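Local structure of Pex (Synechococcus elongatus PCC 7942, 2E1N) at residues I54-L57 / E58-P62. The protein modifies the cyanobacterial circadian clock as a period extender and probably binds DNA through a PadR-like winged-helix domain. Sequence-based numbering, arbitrary orientation.
Sequences IQHL and ETHWP
H56 and H60 meet one helical turn apart because their first torsions differ: CG of H56 lies anti to its own N (chi1 179°), whereas that of H60 lies anti to the carbonyl carbon (chi1 -71°). The H56 ring thereby reaches forward along the helix, and its CE1 sits 3.4 Å above the plane of the H60 ring, over the centre. The two planes are inclined at 41°, with the centroids 4.3 Å apart. W61 completes the cluster by turning an edge of its six-membered ring toward the face of H56 in an offset edge-to-face pair; its CZ3 comes 3.8 Å from H56 NE2. Were H56 replaced by an alanine, the H60 ring would probably lose its partner and be freer to turn, and the W61 edge would have no face to meet. Beneath the rings, backbone bonds carry the helix to its end: H60 N to H56 O, then W61 N to L57 O at 2.8 Å, while L57 CD1 packs against W61 CE3. H56 and L57 also touch Y38 of helix 32-43, and W61 touches L122 of helix 110-123. The arrangement is an aromatic cluster at the C-terminal end of helix 50-60, within the PadR-like helix-turn-helix fold.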
ATOM      1  N   ILE B  54      -9.491  11.797 -11.623  1.00 31.68           N
ATOM      2  CA  ILE B  54      -8.786  10.528 -11.858  1.00 31.45           C
ATOM      3  C   ILE B  54      -7.434  10.740 -12.556  1.00 31.71           C
ATOM      4  O   ILE B  54      -6.402  10.163 -12.140  1.00 31.20           O
ATOM      5  CB  ILE B  54      -9.705   9.513 -12.634  1.00 31.48           C
ATOM      6  CG1 ILE B  54     -10.901   9.109 -11.743  1.00 30.87           C
ATOM      7  CG2 ILE B  54      -8.918   8.290 -13.089  1.00 30.03           C
ATOM      8  CD1 ILE B  54     -11.972   8.290 -12.361  1.00 33.60           C
ATOM      9  N   GLN B  55      -7.438  11.521 -13.638  1.00 31.90           N
ATOM     10  CA  GLN B  55      -6.252  11.787 -14.441  1.00 33.42           C
ATOM     11  C   GLN B  55      -5.191  12.580 -13.677  1.00 33.88           C
ATOM     12  O   GLN B  55      -3.993  12.260 -13.739  1.00 32.77           O
ATOM     13  CB  GLN B  55      -6.612  12.523 -15.733  1.00 34.43           C
ATOM     14  CG  GLN B  55      -5.422  12.807 -16.587  1.00 39.32           C
ATOM     15  CD  GLN B  55      -5.752  13.652 -17.793  1.00 45.62           C
ATOM     16  OE1 GLN B  55      -6.841  13.529 -18.393  1.00 50.52           O
ATOM     17  NE2 GLN B  55      -4.823  14.553 -18.150  1.00 51.50           N
ATOM     18  N   HIS B  56      -5.642  13.592 -12.939  1.00 33.32           N
ATOM     19  CA  HIS B  56      -4.776  14.447 -12.178  1.00 33.24           C
ATOM     20  C   HIS B  56      -4.040  13.631 -11.126  1.00 33.04           C
ATOM     21  O   HIS B  56      -2.875  13.896 -10.847  1.00 32.72           O
ATOM     22  CB  HIS B  56      -5.603  15.538 -11.507  1.00 36.05           C
ATOM     23  CG  HIS B  56      -4.802  16.477 -10.671  1.00 35.32           C
ATOM     24  ND1 HIS B  56      -3.835  17.303 -11.197  1.00 39.65           N
ATOM     25  CD2 HIS B  56      -4.841  16.734  -9.343  1.00 39.72           C
ATOM     26  CE1 HIS B  56      -3.315  18.036 -10.225  1.00 39.98           C
ATOM     27  NE2 HIS B  56      -3.911  17.708  -9.088  1.00 40.58           N
ATOM     28  N   LEU B  57      -4.716  12.634 -10.554  1.00 31.00           N
ATOM     29  CA  LEU B  57      -4.081  11.831  -9.508  1.00 31.83           C
ATOM     30  C   LEU B  57      -2.881  11.071 -10.106  1.00 31.93           C
ATOM     31  O   LEU B  57      -1.770  11.024  -9.562  1.00 32.29           O
ATOM     32  CB  LEU B  57      -5.070  10.831  -8.940  1.00 31.22           C
ATOM     33  CG  LEU B  57      -4.503   9.894  -7.889  1.00 32.07           C
ATOM     34  CD1 LEU B  57      -4.097  10.683  -6.686  1.00 31.67           C
ATOM     35  CD2 LEU B  57      -5.515   8.840  -7.547  1.00 32.54           C
ATOM     36  N   GLU B  58      -3.117  10.421 -11.219  1.00 31.95           N
ATOM     37  CA  GLU B  58      -2.037   9.642 -11.857  1.00 32.66           C
ATOM     38  C   GLU B  58      -0.901  10.510 -12.361  1.00 33.60           C
ATOM     39  O   GLU B  58       0.281  10.126 -12.290  1.00 33.60           O
ATOM     40  CB  GLU B  58      -2.593   8.852 -13.041  1.00 32.92           C
ATOM     41  CG  GLU B  58      -1.476   8.071 -13.746  1.00 34.19           C
ATOM     42  CD  GLU B  58      -1.971   7.209 -14.914  1.00 36.67           C
ATOM     43  OE1 GLU B  58      -3.206   7.011 -15.073  1.00 36.08           O
ATOM     44  OE2 GLU B  58      -1.087   6.796 -15.697  1.00 37.66           O
ATOM     45  N   THR B  59      -1.238  11.669 -12.893  1.00 33.18           N
ATOM     46  CA  THR B  59      -0.193  12.523 -13.485  1.00 35.14           C
ATOM     47  C   THR B  59       0.704  13.132 -12.382  1.00 35.27           C
ATOM     48  O   THR B  59       1.914  13.203 -12.531  1.00 36.22           O
ATOM     49  CB  THR B  59      -0.789  13.617 -14.331  1.00 35.25           C
ATOM     50  OG1 THR B  59      -1.603  14.405 -13.498  1.00 41.27           O
ATOM     51  CG2 THR B  59      -1.648  13.072 -15.459  1.00 34.25           C
ATOM     52  N   HIS B  60       0.109  13.525 -11.258  1.00 36.83           N
ATOM     53  CA  HIS B  60       0.865  14.213 -10.190  1.00 37.93           C
ATOM     54  C   HIS B  60       1.392  13.271  -9.133  1.00 36.69           C
ATOM     55  O   HIS B  60       2.494  13.491  -8.605  1.00 36.66           O
ATOM     56  CB  HIS B  60       0.047  15.392  -9.617  1.00 39.04           C
ATOM     57  CG  HIS B  60      -0.057  16.537 -10.570  1.00 44.85           C
ATOM     58  ND1 HIS B  60       0.475  17.785 -10.306  1.00 50.29           N
ATOM     59  CD2 HIS B  60      -0.567  16.605 -11.825  1.00 47.41           C
ATOM     60  CE1 HIS B  60       0.266  18.577 -11.348  1.00 52.60           C
ATOM     61  NE2 HIS B  60      -0.352  17.881 -12.288  1.00 50.84           N
ATOM     62  N   TRP B  61       0.660  12.195  -8.846  1.00 34.57           N
ATOM     63  CA  TRP B  61       1.085  11.200  -7.867  1.00 35.59           C
ATOM     64  C   TRP B  61       0.967   9.773  -8.470  1.00 35.52           C
ATOM     65  O   TRP B  61       0.048   9.048  -8.143  1.00 34.41           O
ATOM     66  CB  TRP B  61       0.224  11.258  -6.597  1.00 36.32           C
ATOM     67  CG  TRP B  61       0.274  12.540  -5.881  1.00 37.22           C
ATOM     68  CD1 TRP B  61       1.157  12.889  -4.886  1.00 41.45           C
ATOM     69  CD2 TRP B  61      -0.592  13.646  -6.057  1.00 42.67           C
ATOM     70  NE1 TRP B  61       0.892  14.165  -4.453  1.00 44.12           N
ATOM     71  CE2 TRP B  61      -0.177  14.653  -5.151  1.00 42.05           C
ATOM     72  CE3 TRP B  61      -1.646  13.911  -6.915  1.00 44.50           C
ATOM     73  CZ2 TRP B  61      -0.799  15.884  -5.081  1.00 48.99           C
ATOM     74  CZ3 TRP B  61      -2.286  15.147  -6.830  1.00 48.75           C
ATOM     75  CH2 TRP B  61      -1.867  16.106  -5.925  1.00 48.42           C
ATOM     76  N   PRO B  62       1.899   9.398  -9.351  1.00 35.32           N
ATOM     77  CA  PRO B  62       1.831   8.132 -10.096  1.00 34.99           C
ATOM     78  C   PRO B  62       1.901   6.850  -9.291  1.00 34.93           C
ATOM     79  O   PRO B  62       1.709   5.780  -9.860  1.00 34.59           O
ATOM     80  CB  PRO B  62       2.976   8.219 -11.093  1.00 35.92           C
ATOM     81  CG  PRO B  62       3.726   9.464 -10.802  1.00 36.84           C
ATOM     82  CD  PRO B  62       3.034  10.247  -9.747  1.00 35.83           C
TER
HETATM   83  O   HOH W   1      -3.229  17.177 -14.490  1.00 71.08           O